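PDB 6I9A: Lys-gingipain catalytic subunit from Porphyromonas gingivalis, which cleaves proteins after lysine residues as a secreted cysteine protease and probably acts as a virulence factor in periodontal disease. Local coordinates for residues Lys29-Leu32 and Thr33-Gln37; Glu287-Tyr290 and Trp291-Ala295; Thr308-Gly311 and Ser312-Thr316. All coordinates share one frame; numbering follows the deposited sequence.

All three contacts are local, within the C25 peptidase part, and follow one another in sequence. Contact 1 lies on helix 25-37, beside the four-stranded parallel sheet. Contacts 2 and 3 lie on the opposite side of the chain's centre, about 35 and 31 Å from contact 1 between centres. Contact 2 takes in most of helix 285-293 and the two residues after it, contact 3 the loop before helix 312-317 and most of that helix; their centres are about 8 Å apart. They share a sodium ion and its water, so the helix carrying a residue of the inhibitor pocket is joined, through the metal and probable direct hydrogen bonds, to the loop and the next helix.

Contact 1: residues Lys29-Leu32 and Thr33-Gln37; sequences KPWL and TWKAQ
Lys35 lies across one face of the Trp31 indole, four residues further along the same helix. Its chi1 (-65°) sets CG beside the backbone N, anti to the carbonyl carbon, a bend at chi2 (-53°) swings the chain round, and the remainder runs extended over the ring. CG sits above the six-membered ring, 4.2 Å from its centroid and 11° off the normal, a CH-pi contact. CE lies over the same indole but toward the rim, where it comes 3.4 Å from NE1 of Trp31. The ammonium end therefore reaches past the aromatic surface while CG and CE rest on it. Both nitrogens are held from outside: NZ of Lys35 and NE1 of Trp31 converge on OD2 of Asp362, and NZ also forms a salt bridge with Glu140, whose OE1 takes NE1 of Trp34 as well. Asp362, Glu140 and the hydroxyl of Ser364 together satisfy this buried ammonium.

Helix 25-37 is the crossover of the beta-alpha-beta unit that links strands 14-20 and 40-46. Leu32 packs on strand 40-46, whereas Trp31 is wedged against strand 117-121 and helix 126-141. The helix is kinked where the N atoms of Pro30 and Trp31 make no bond to the turn before; the carbonyl O of Pro30 accepts from Trp34 N at 3.1 Å.

On the more exposed flank, Lys29 and Thr33 are connected through solvent. A bend at the last torsion of Lys29 turns NZ back toward Thr33, leaving NZ and OG1 3.8 Å apart with a water between them. NZ donates to this water at 2.9 Å, and Thr33 OG1 lies at hydrogen-bonding distance from it, also 2.9 Å. The carbonyl O of Lys29 receives Thr33 N at 2.9 Å, with Thr33 OG1 3.0 Å from the same Lys29 oxygen.

Contact 2: residues Glu287-Tyr290 and Trp291-Ala295; sequences EDYY and WSVGA. With NA (sodium ion), chain F; H8E (benzyl-N-[(2S)-1-[[(3S)-7-amino-1-(benzylamino)-1,2-dioxoheptan-3-yl]amino]-5-(2-methyl-2-phenylhydrazinyl)-1,5-dioxopentan-2-yl]carbamate), chain I.
Helix 285-293 runs from the specificity pocket, where it presents Asp288, to a sodium site, where the helix ends at Val293. Backbone bonds across the turn include Trp291 N to Glu287 O (2.8 Å) and Val293 N to Tyr289 O (3.0 Å). The last of them, Gly294 N to Tyr290 O, is short at 2.7 Å but bent, with 141° at the hydrogen. Gly294 then leaves the helix with positive phi (120°), placing its O near the plane of the Tyr290 ring, at the edge by CD1. That buried oxygen has no hydrogen-bond partner, though Tyr290 CA approaches it at 3.4 Å in a CA-H...O contact. Carbonyl O of Val293 binds the sodium ion at 2.3 Å. One water donates both to Asp288 O and to Ser292 OG. In Asp288, OD2 accepts from the inhibitor's amine NAB at 2.9 Å and from Ser283 OG, while OD1 is held by the hydroxyls of Tyr353 and Tyr357. A carboxylate fixed in this way and meeting a lysine-like amine is consistent with the enzyme's strong preference for lysine at P1.

Contact 3: residues Thr308-Gly311 and Ser312-Thr316; sequences TSMG and SYDAT. With NA (sodium ion), chain F; NA (sodium ion), chain E.
Asp314 and Gly311 meet at the start of helix 312-317, where a sodium site lies beside the N-cap. The sodium ion is bound by Thr308 OG1, Ser309 O and Asp314 OD2, each about 2.4 Å from it, and by a water. Val293 O, from the preceding helix, and Tyr174 OH complete the six ligands. Thr308 puts its hydroxyl between the backbone N and the carbonyl carbon (chi1 58°), aiming OG1 at the metal; its carbonyl O accepts from the metal-bound water at 2.9 Å.

One shell out, the Asp314 oxygen that binds sodium is also gripped by the backbone. Gly311 N, at the N-cap, donates to Asp314 OD2 at 3.0 Å, nearly straight (167°), approaching on the anti side and 22° out of the carboxylate plane. This is the half of a capping box that a glycine N-cap can supply. Two electropositive partners on one oxygen would probably stabilise the carboxylate as an anion. Tyr179 is a further polar partner of this side chain.

Met310 packs against this turn and also touches Leu318 and Tyr322. Its CG, anti to the backbone N, passes Asp314 CB at 3.7 Å, the two side chains running in opposite directions. SD lies 3.8 Å from Ala315 CB, and the bend at chi3 folds CE onto the same methyl. Ala315 N bonds back to Gly311 O at 3.0 Å.

The helix goes on to a second sodium ion, bound by the carbonyl oxygens of Ala315, Thr316, Leu318, Ser321 and Tyr322 and by OD1 of Asn323. Further back, Ser312 O accepts from Thr316 N and, on the opposite face of its carbonyl plane, from Thr316 OG1 at 2.8 Å.

Contact 1: residues Lys29-Leu32 and Thr33-Gln37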
ATOM      1  N   LYS A  29      15.742   3.965  10.421  1.00 13.58           N
ATOM      2  CA  LYS A  29      16.341   2.678  10.798  1.00 15.59           C
ATOM      3  C   LYS A  29      15.343   1.615  11.337  1.00 13.23           C
ATOM      4  O   LYS A  29      15.442   0.481  10.877  1.00 13.65           O
ATOM      5  CB  LYS A  29      17.492   2.883  11.801  1.00 20.05           C
ATOM      6  CG  LYS A  29      18.322   1.601  11.901  1.00 26.37           C
ATOM      7  CD  LYS A  29      19.764   1.780  12.338  1.00 36.34           C
ATOM      8  CE  LYS A  29      20.346   0.449  12.802  1.00 45.04           C
ATOM      9  NZ  LYS A  29      20.231  -0.655  11.795  1.00 51.80           N
ATOM     10  N   PRO A  30      14.415   1.897  12.273  1.00 12.83           N
ATOM     11  CA  PRO A  30      13.553   0.809  12.769  1.00 13.35           C
ATOM     12  C   PRO A  30      12.665   0.226  11.677  1.00 11.24           C
ATOM     13  O   PRO A  30      12.326  -0.966  11.694  1.00 11.91           O
ATOM     14  CB  PRO A  30      12.706   1.466  13.873  1.00 14.40           C
ATOM     15  CG  PRO A  30      13.450   2.705  14.251  1.00 19.80           C
ATOM     16  CD  PRO A  30      14.208   3.150  13.040  1.00 13.55           C
ATOM     17  N   TRP A  31      12.295   1.068  10.683  1.00 11.05           N
ATOM     18  CA  TRP A  31      11.466   0.577   9.571  1.00 10.28           C
ATOM     19  C   TRP A  31      12.326  -0.320   8.679  1.00  9.89           C
ATOM     20  O   TRP A  31      11.878  -1.425   8.301  1.00 10.15           O
ATOM     21  CB  TRP A  31      10.926   1.787   8.808  1.00 10.98           C
ATOM     22  CG  TRP A  31       9.955   1.488   7.702  1.00  9.97           C
ATOM     23  CD1 TRP A  31       8.604   1.254   7.822  1.00 10.42           C
ATOM     24  CD2 TRP A  31      10.230   1.517   6.290  1.00 10.44           C
ATOM     25  NE1 TRP A  31       8.032   1.144   6.564  1.00 10.36           N
ATOM     26  CE2 TRP A  31       9.008   1.320   5.616  1.00 10.33           C
ATOM     27  CE3 TRP A  31      11.391   1.721   5.530  1.00 11.84           C
ATOM     28  CZ2 TRP A  31       8.915   1.304   4.225  1.00 10.74           C
ATOM     29  CZ3 TRP A  31      11.308   1.719   4.146  1.00 12.01           C
ATOM     30  CH2 TRP A  31      10.079   1.498   3.501  1.00 11.89           C
ATOM     31  N   LEU A  32      13.552   0.099   8.352  1.00 10.78           N
ATOM     32  CA  LEU A  32      14.437  -0.761   7.550  1.00 10.64           C
ATOM     33  C   LEU A  32      14.761  -2.071   8.266  1.00 11.10           C
ATOM     34  O   LEU A  32      14.801  -3.138   7.645  1.00 11.22           O
ATOM     35  CB  LEU A  32      15.751  -0.003   7.243  1.00 11.65           C
ATOM     36  CG  LEU A  32      15.575   1.272   6.412  1.00 11.98           C
ATOM     37  CD1 LEU A  32      16.874   2.038   6.387  1.00 14.02           C
ATOM     38  CD2 LEU A  32      15.004   0.995   5.003  1.00 12.06           C
ATOM     39  N   THR A  33      14.956  -2.019   9.572  1.00 11.48           N
ATOM     40  CA  THR A  33      15.253  -3.234  10.351  1.00 11.45           C
ATOM     41  C   THR A  33      14.122  -4.241  10.185  1.00 11.10           C
ATOM     42  O   THR A  33      14.336  -5.414   9.897  1.00 11.32           O
ATOM     43  CB  THR A  33      15.494  -2.900  11.806  1.00 13.41           C
ATOM     44  OG1 THR A  33      16.671  -2.084  11.891  1.00 14.15           O
ATOM     45  CG2 THR A  33      15.624  -4.138  12.686  1.00 13.79           C
ATOM     46  N   TRP A  34      12.874  -3.779  10.398  1.00 10.19           N
ATOM     47  CA  TRP A  34      11.704  -4.668  10.273  1.00 10.58           C
ATOM     48  C   TRP A  34      11.516  -5.184   8.851  1.00  9.94           C
ATOM     49  O   TRP A  34      11.239  -6.360   8.656  1.00 10.16           O
ATOM     50  CB  TRP A  34      10.463  -3.962  10.790  1.00 11.41           C
ATOM     51  CG  TRP A  34       9.171  -4.630  10.445  1.00 10.74           C
ATOM     52  CD1 TRP A  34       8.179  -4.078   9.681  1.00 11.22           C
ATOM     53  CD2 TRP A  34       8.740  -5.965  10.754  1.00 10.61           C
ATOM     54  NE1 TRP A  34       7.126  -4.939   9.570  1.00 11.01           N
ATOM     55  CE2 TRP A  34       7.444  -6.116  10.206  1.00 10.68           C
ATOM     56  CE3 TRP A  34       9.303  -7.044  11.479  1.00 11.63           C
ATOM     57  CZ2 TRP A  34       6.720  -7.301  10.328  1.00 11.11           C
ATOM     58  CZ3 TRP A  34       8.582  -8.218  11.576  1.00 12.30           C
ATOM     59  CH2 TRP A  34       7.306  -8.339  11.029  1.00 11.74           C
ATOM     60  N   LYS A  35      11.678  -4.312   7.825  1.00 10.91           N
ATOM     61  CA  LYS A  35      11.517  -4.792   6.456  1.00 10.70           C
ATOM     62  C   LYS A  35      12.546  -5.877   6.134  1.00  9.71           C
ATOM     63  O   LYS A  35      12.220  -6.870   5.508  1.00 10.06           O
ATOM     64  CB  LYS A  35      11.620  -3.640   5.453  1.00 10.43           C
ATOM     65  CG  LYS A  35      10.477  -2.610   5.573  1.00 10.84           C
ATOM     66  CD  LYS A  35       9.040  -3.208   5.530  1.00 10.91           C
ATOM     67  CE  LYS A  35       8.054  -2.074   5.481  1.00 10.98           C
ATOM     68  NZ  LYS A  35       6.650  -2.524   5.378  1.00 10.58           N
ATOM     69  N   ALA A  36      13.810  -5.724   6.627  1.00 10.34           N
ATOM     70  CA  ALA A  36      14.818  -6.798   6.394  1.00 10.27           C
ATOM     71  C   ALA A  36      14.387  -8.055   7.145  1.00 10.50           C
ATOM     72  O   ALA A  36      14.433  -9.168   6.599  1.00 10.66           O
ATOM     73  CB  ALA A  36      16.186  -6.351   6.885  1.00 11.62           C
ATOM     74  N   GLN A  37      13.923  -7.899   8.398  1.00 10.48           N
ATOM     75  CA  GLN A  37      13.519  -9.058   9.187  1.00 10.71           C
ATOM     76  C   GLN A  37      12.391  -9.853   8.540  1.00 10.86           C
ATOM     77  O   GLN A  37      12.349 -11.092   8.646  1.00 10.69           O
ATOM     78  CB  GLN A  37      13.101  -8.614  10.601  1.00 10.90           C
ATOM     79  CG  GLN A  37      14.301  -8.203  11.425  1.00 12.17           C
ATOM     80  CD  GLN A  37      13.914  -7.521  12.712  1.00 11.81           C
ATOM     81  OE1 GLN A  37      12.825  -6.967  12.852  1.00 14.36           O
ATOM     82  NE2 GLN A  37      14.831  -7.553  13.694  1.00 15.90           N
TER
HETATM   83  O   HOH W   1      18.412  -1.411   9.697  1.00 29.82           O

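Contact 2: residues Glu287-Tyr290 and Trp291-Ala295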
ATOM      1  N   GLU A 287     -13.993   7.187 -14.374  1.00  8.84           N
ATOM      2  CA  GLU A 287     -12.810   6.355 -14.101  1.00  8.67           C
ATOM      3  C   GLU A 287     -12.791   5.901 -12.645  1.00  8.13           C
ATOM      4  O   GLU A 287     -12.394   4.770 -12.420  1.00  8.17           O
ATOM      5  CB  GLU A 287     -11.511   7.058 -14.444  1.00  9.54           C
ATOM      6  CG  GLU A 287     -11.050   6.926 -15.891  1.00 10.25           C
ATOM      7  CD  GLU A 287     -11.700   7.844 -16.903  1.00 11.17           C
ATOM      8  OE1 GLU A 287     -12.737   8.479 -16.592  1.00 11.54           O
ATOM      9  OE2 GLU A 287     -11.137   7.930 -18.033  1.00 11.67           O
ATOM     10  N   ASP A 288     -13.209   6.745 -11.672  1.00  8.12           N
ATOM     11  CA  ASP A 288     -13.189   6.252 -10.287  1.00  7.93           C
ATOM     12  C   ASP A 288     -14.186   5.115 -10.092  1.00  7.85           C
ATOM     13  O   ASP A 288     -13.985   4.234  -9.245  1.00  8.33           O
ATOM     14  CB  ASP A 288     -13.497   7.361  -9.285  1.00  9.15           C
ATOM     15  CG  ASP A 288     -12.331   8.209  -8.825  1.00  8.17           C
ATOM     16  OD1 ASP A 288     -11.172   7.974  -9.301  1.00  8.52           O
ATOM     17  OD2 ASP A 288     -12.554   9.053  -7.948  1.00  8.73           O
ATOM     18  N   TYR A 289     -15.330   5.145 -10.830  1.00  7.74           N
ATOM     19  CA  TYR A 289     -16.305   4.044 -10.741  1.00  7.96           C
ATOM     20  C   TYR A 289     -15.621   2.722 -11.148  1.00  7.92           C
ATOM     21  O   TYR A 289     -15.684   1.735 -10.444  1.00  8.18           O
ATOM     22  CB  TYR A 289     -17.512   4.407 -11.599  1.00  7.99           C
ATOM     23  CG  TYR A 289     -18.712   3.497 -11.592  1.00  8.58           C
ATOM     24  CD1 TYR A 289     -19.132   2.838 -10.428  1.00  8.52           C
ATOM     25  CD2 TYR A 289     -19.552   3.449 -12.695  1.00  9.58           C
ATOM     26  CE1 TYR A 289     -20.330   2.118 -10.417  1.00  9.38           C
ATOM     27  CE2 TYR A 289     -20.768   2.790 -12.663  1.00  9.88           C
ATOM     28  CZ  TYR A 289     -21.151   2.122 -11.525  1.00  9.47           C
ATOM     29  OH  TYR A 289     -22.368   1.437 -11.467  1.00 10.56           O
ATOM     30  N   TYR A 290     -14.995   2.740 -12.314  1.00  7.90           N
ATOM     31  CA  TYR A 290     -14.316   1.533 -12.781  1.00  7.99           C
ATOM     32  C   TYR A 290     -13.187   1.137 -11.847  1.00  7.75           C
ATOM     33  O   TYR A 290     -12.987  -0.050 -11.578  1.00  8.68           O
ATOM     34  CB  TYR A 290     -13.711   1.742 -14.206  1.00  9.32           C
ATOM     35  CG  TYR A 290     -14.702   2.314 -15.203  1.00  9.55           C
ATOM     36  CD1 TYR A 290     -15.977   1.773 -15.331  1.00  9.59           C
ATOM     37  CD2 TYR A 290     -14.338   3.349 -16.054  1.00  9.66           C
ATOM     38  CE1 TYR A 290     -16.894   2.309 -16.229  1.00 12.03           C
ATOM     39  CE2 TYR A 290     -15.235   3.875 -16.975  1.00 10.25           C
ATOM     40  CZ  TYR A 290     -16.507   3.340 -17.063  1.00 11.12           C
ATOM     41  OH  TYR A 290     -17.390   3.878 -17.973  1.00 11.94           O
ATOM     42  N   TRP A 291     -12.458   2.151 -11.341  1.00  7.63           N
ATOM     43  CA  TRP A 291     -11.341   1.905 -10.412  1.00  7.59           C
ATOM     44  C   TRP A 291     -11.756   0.997  -9.281  1.00  7.87           C
ATOM     45  O   TRP A 291     -11.101   0.007  -8.990  1.00  8.23           O
ATOM     46  CB  TRP A 291     -10.859   3.266  -9.915  1.00  8.48           C
ATOM     47  CG  TRP A 291      -9.510   3.333  -9.279  1.00  7.81           C
ATOM     48  CD1 TRP A 291      -8.381   3.801  -9.881  1.00  7.89           C
ATOM     49  CD2 TRP A 291      -9.161   3.093  -7.903  1.00  8.17           C
ATOM     50  NE1 TRP A 291      -7.350   3.858  -8.983  1.00  8.16           N
ATOM     51  CE2 TRP A 291      -7.805   3.457  -7.747  1.00  8.01           C
ATOM     52  CE3 TRP A 291      -9.867   2.643  -6.778  1.00  8.62           C
ATOM     53  CZ2 TRP A 291      -7.146   3.419  -6.519  1.00  8.61           C
ATOM     54  CZ3 TRP A 291      -9.190   2.530  -5.566  1.00  9.09           C
ATOM     55  CH2 TRP A 291      -7.854   2.940  -5.432  1.00  8.37           C
ATOM     56  N   SER A 292     -12.905   1.300  -8.656  1.00  7.90           N
ATOM     57  CA  SER A 292     -13.359   0.496  -7.522  1.00  7.80           C
ATOM     58  C   SER A 292     -14.057  -0.778  -7.885  1.00  8.15           C
ATOM     59  O   SER A 292     -13.823  -1.808  -7.229  1.00  8.49           O
ATOM     60  CB  SER A 292     -14.289   1.279  -6.597  1.00  8.36           C
ATOM     61  OG  SER A 292     -13.610   2.372  -5.988  1.00  8.77           O
ATOM     62  N   VAL A 293     -14.959  -0.769  -8.895  1.00  8.64           N
ATOM     63  CA  VAL A 293     -15.837  -1.900  -9.194  0.50  8.65           C
ATOM     64  C   VAL A 293     -15.342  -2.804 -10.311  1.00  8.76           C
ATOM     65  O   VAL A 293     -15.652  -4.009 -10.325  1.00  9.89           O
ATOM     66  CB  VAL A 293     -17.204  -1.287  -9.589  0.50 10.66           C
ATOM     67  CG1 VAL A 293     -18.123  -2.283 -10.265  0.50  9.35           C
ATOM     68  CG2 VAL A 293     -17.886  -0.683  -8.364  0.50 10.85           C
ATOM     69  N   GLY A 294     -14.638  -2.206 -11.286  1.00  8.50           N
ATOM     70  CA  GLY A 294     -14.237  -2.890 -12.515  1.00  8.89           C
ATOM     71  C   GLY A 294     -14.833  -2.166 -13.707  1.00  8.49           C
ATOM     72  O   GLY A 294     -15.784  -1.372 -13.601  1.00  9.12           O
ATOM     73  N   ALA A 295     -14.221  -2.420 -14.870  1.00  8.81           N
ATOM     74  CA  ALA A 295     -14.795  -1.908 -16.121  1.00 10.01           C
ATOM     75  C   ALA A 295     -16.131  -2.596 -16.429  1.00  9.86           C
ATOM     76  O   ALA A 295     -16.484  -3.628 -15.844  1.00 10.12           O
ATOM     77  CB  ALA A 295     -13.818  -2.118 -17.265  1.00 10.69           C
TER
HETATM   78 NA    NA F 704     -15.792  -6.279 -10.866  1.00  8.95          NA
HETATM   79  CAQ H8E I 707     -13.656  20.845  -3.717  1.00 20.28           C
HETATM   80  CAK H8E I 707     -14.154  21.292  -2.475  1.00 18.43           C
HETATM   81  CAH H8E I 707     -15.514  21.173  -2.186  1.00 19.32           C
HETATM   82  CAL H8E I 707     -16.404  20.636  -3.111  1.00 20.57           C
HETATM   83  CAR H8E I 707     -15.888  20.223  -4.330  1.00 18.16           C
HETATM   84  CBO H8E I 707     -14.538  20.273  -4.646  1.00 14.67           C
HETATM   85  CBA H8E I 707     -14.128  19.867  -5.934  1.00 15.53           C
HETATM   86  NBE H8E I 707     -13.848  18.424  -6.022  1.00 12.14           N
HETATM   87  CBL H8E I 707     -14.063  17.698  -7.154  1.00 11.20           C
HETATM   88  OAE H8E I 707     -14.618  18.191  -8.143  1.00 11.81           O
HETATM   89  CBN H8E I 707     -13.591  16.247  -7.119  1.00 10.10           C
HETATM   90  OAG H8E I 707     -13.422  15.797  -5.944  1.00  9.44           O
HETATM   91  CBS H8E I 707     -14.426  15.345  -8.080  1.00 10.83           C
HETATM   92  CBB H8E I 707     -14.339  13.853  -7.735  1.00  9.31           C
HETATM   93  CAY H8E I 707     -15.253  12.986  -8.604  1.00  9.80           C
HETATM   94  CAX H8E I 707     -15.016  11.477  -8.477  1.00  9.26           C
HETATM   95  CAW H8E I 707     -15.510  10.925  -7.146  1.00  9.00           C
HETATM   96  NAB H8E I 707     -15.277   9.450  -7.112  1.00  9.40           N
HETATM   97  NBG H8E I 707     -14.097  15.548  -9.497  1.00  9.43           N
HETATM   98  C   H8E I 707     -14.936  15.949 -10.451  1.00  9.80           C
HETATM   99  O   H8E I 707     -16.108  16.263 -10.287  1.00 10.46           O
HETATM  100  CA  H8E I 707     -14.243  16.177 -11.788  1.00  9.80           C
HETATM  101  N   H8E I 707     -15.166  16.098 -12.916  1.00  9.55           N
HETATM  102  CBK H8E I 707     -15.759  14.937 -13.293  1.00 10.08           C
HETATM  103  OAD H8E I 707     -15.621  13.924 -12.593  1.00 10.68           O
HETATM  104  OBI H8E I 707     -16.442  14.994 -14.373  1.00 11.62           O
HETATM  105  CBD H8E I 707     -17.196  13.804 -14.809  1.00 15.77           C
HETATM  106  CBP H8E I 707     -18.102  14.129 -15.910  1.00 13.89           C
HETATM  107  CAS H8E I 707     -17.771  13.869 -17.241  1.00 16.27           C
HETATM  108  CAM H8E I 707     -18.648  14.158 -18.331  1.00 17.05           C
HETATM  109  CAI H8E I 707     -19.853  14.798 -17.992  1.00 15.85           C
HETATM  110  CAN H8E I 707     -20.147  15.116 -16.675  1.00 15.45           C
HETATM  111  CAT H8E I 707     -19.298  14.791 -15.631  1.00 15.69           C
HETATM  112  CB  H8E I 707     -13.575  17.562 -11.788  1.00 10.11           C
HETATM  113  CG  H8E I 707     -14.578  18.726 -11.567  1.00 10.92           C
HETATM  114  CD  H8E I 707     -13.863  19.994 -11.204  1.00 11.85           C
HETATM  115  OE1 H8E I 707     -13.383  20.715 -12.080  1.00 14.42           O
HETATM  116  NE2 H8E I 707     -13.765  20.175  -9.875  0.54 12.45           N
HETATM  117  NBT H8E I 707     -12.998  21.206  -9.310  0.54 13.62           N
HETATM  118  CAA H8E I 707     -11.888  20.687  -8.466  0.54 13.60           C
HETATM  119  CBQ H8E I 707     -13.741  22.375  -8.959  0.54 14.50           C
HETATM  120  CAU H8E I 707     -13.324  23.241  -7.937  0.54 16.51           C
HETATM  121  CAO H8E I 707     -14.041  24.402  -7.661  0.54 19.23           C
HETATM  122  CAJ H8E I 707     -15.183  24.706  -8.390  0.54 18.96           C
HETATM  123  CAP H8E I 707     -15.635  23.840  -9.376  0.54 17.97           C
HETATM  124  CAV H8E I 707     -14.905  22.688  -9.675  0.54 15.40           C
HETATM  125  O   HOH W   2     -14.375   4.939  -6.611  1.00  9.28           O
HETATM  126  O   HOH W   3     -15.713  -8.626 -11.546  1.00 10.55           O

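Contact 3: residues Thr308-Gly311 and Ser312-Thr316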
ATOM      1  N   THR A 308     -18.781  -7.262 -14.678  1.00 10.76           N
ATOM      2  CA  THR A 308     -17.709  -6.267 -14.652  1.00  9.83           C
ATOM      3  C   THR A 308     -16.383  -6.995 -14.687  1.00  9.62           C
ATOM      4  O   THR A 308     -16.281  -8.172 -14.307  1.00 10.40           O
ATOM      5  CB  THR A 308     -17.803  -5.339 -13.414  1.00 10.07           C
ATOM      6  OG1 THR A 308     -17.764  -6.136 -12.232  1.00 10.34           O
ATOM      7  CG2 THR A 308     -19.051  -4.455 -13.412  1.00 12.02           C
ATOM      8  N   SER A 309     -15.323  -6.274 -15.081  1.00  9.40           N
ATOM      9  CA  SER A 309     -13.981  -6.798 -14.951  1.00  9.79           C
ATOM     10  C   SER A 309     -13.481  -6.593 -13.521  1.00  9.09           C
ATOM     11  O   SER A 309     -14.212  -6.079 -12.645  1.00  9.06           O
ATOM     12  CB  SER A 309     -13.064  -6.154 -15.980  1.00 10.46           C
ATOM     13  OG  SER A 309     -12.761  -4.800 -15.684  1.00  9.92           O
ATOM     14  N   MET A 310     -12.221  -6.942 -13.282  1.00  8.95           N
ATOM     15  CA  MET A 310     -11.680  -6.818 -11.938  1.00  9.11           C
ATOM     16  C   MET A 310     -11.372  -5.351 -11.576  1.00  8.77           C
ATOM     17  O   MET A 310     -10.627  -4.647 -12.268  1.00 10.40           O
ATOM     18  CB  MET A 310     -10.379  -7.636 -11.865  1.00 10.41           C
ATOM     19  CG  MET A 310      -9.849  -7.712 -10.432  1.00 10.86           C
ATOM     20  SD  MET A 310      -8.181  -8.398 -10.249  1.00 12.19           S
ATOM     21  CE  MET A 310      -7.199  -7.046 -10.932  1.00 13.89           C
ATOM     22  N   GLY A 311     -11.920  -4.889 -10.450  1.00  8.54           N
ATOM     23  CA  GLY A 311     -11.575  -3.575  -9.931  1.00  9.02           C
ATOM     24  C   GLY A 311     -10.803  -3.701  -8.642  1.00  7.74           C
ATOM     25  O   GLY A 311     -10.345  -4.797  -8.259  1.00  8.70           O
ATOM     26  N   SER A 312     -10.591  -2.558  -7.981  1.00  8.43           N
ATOM     27  CA  SER A 312      -9.755  -2.544  -6.780  0.63  8.01           C
ATOM     28  C   SER A 312     -10.352  -3.401  -5.655  1.00  8.04           C
ATOM     29  O   SER A 312      -9.614  -4.130  -4.983  1.00  8.36           O
ATOM     30  CB  SER A 312      -9.520  -1.121  -6.301  0.63  8.45           C
ATOM     31  OG  SER A 312     -10.730  -0.565  -5.810  0.63  7.98           O
ATOM     32  N   TYR A 313     -11.664  -3.349  -5.442  1.00  8.24           N
ATOM     33  CA  TYR A 313     -12.254  -4.202  -4.385  1.00  8.72           C
ATOM     34  C   TYR A 313     -12.049  -5.694  -4.699  1.00  8.56           C
ATOM     35  O   TYR A 313     -11.631  -6.472  -3.843  1.00  8.67           O
ATOM     36  CB  TYR A 313     -13.752  -3.943  -4.221  1.00  8.86           C
ATOM     37  CG  TYR A 313     -14.216  -2.569  -3.776  1.00  8.48           C
ATOM     38  CD1 TYR A 313     -13.508  -1.826  -2.843  1.00  9.03           C
ATOM     39  CD2 TYR A 313     -15.421  -2.063  -4.222  1.00  9.19           C
ATOM     40  CE1 TYR A 313     -14.002  -0.606  -2.362  1.00  9.40           C
ATOM     41  CE2 TYR A 313     -15.931  -0.865  -3.730  1.00  9.00           C
ATOM     42  CZ  TYR A 313     -15.222  -0.145  -2.798  1.00  9.20           C
ATOM     43  OH  TYR A 313     -15.787   1.001  -2.325  1.00 10.31           O
ATOM     44  N   ASP A 314     -12.312  -6.069  -5.955  1.00  8.24           N
ATOM     45  CA  ASP A 314     -12.161  -7.465  -6.365  1.00  8.19           C
ATOM     46  C   ASP A 314     -10.733  -7.933  -6.140  1.00  8.14           C
ATOM     47  O   ASP A 314     -10.500  -9.039  -5.608  1.00  8.85           O
ATOM     48  CB  ASP A 314     -12.487  -7.657  -7.853  1.00  8.45           C
ATOM     49  CG  ASP A 314     -13.882  -7.316  -8.308  1.00  8.62           C
ATOM     50  OD1 ASP A 314     -14.860  -7.697  -7.584  1.00  9.22           O
ATOM     51  OD2 ASP A 314     -14.020  -6.685  -9.384  1.00  9.49           O
ATOM     52  N   ALA A 315      -9.740  -7.106  -6.525  1.00  8.65           N
ATOM     53  CA  ALA A 315      -8.354  -7.516  -6.418  1.00  8.51           C
ATOM     54  C   ALA A 315      -7.972  -7.654  -4.962  1.00  8.89           C
ATOM     55  O   ALA A 315      -7.302  -8.636  -4.589  1.00  8.85           O
ATOM     56  CB  ALA A 315      -7.492  -6.456  -7.098  1.00 10.13           C
ATOM     57  N   THR A 316      -8.402  -6.695  -4.134  1.00  8.83           N
ATOM     58  CA  THR A 316      -8.077  -6.748  -2.702  1.00  8.96           C
ATOM     59  C   THR A 316      -8.430  -8.141  -2.170  1.00  8.36           C
ATOM     60  O   THR A 316      -7.634  -8.754  -1.433  1.00  9.15           O
ATOM     61  CB  THR A 316      -8.901  -5.665  -1.955  1.00  8.72           C
ATOM     62  OG1 THR A 316      -8.544  -4.343  -2.447  1.00  9.48           O
ATOM     63  CG2 THR A 316      -8.560  -5.691  -0.480  1.00  9.86           C
TER
HETATM   64 NA    NA F 704     -15.792  -6.279 -10.866  1.00  8.95          NA
HETATM   65 NA    NA E 703      -5.791  -9.758  -2.701  1.00  9.30          NA
HETATM   66  O   HOH W   3     -15.713  -8.626 -11.546  1.00 10.55           O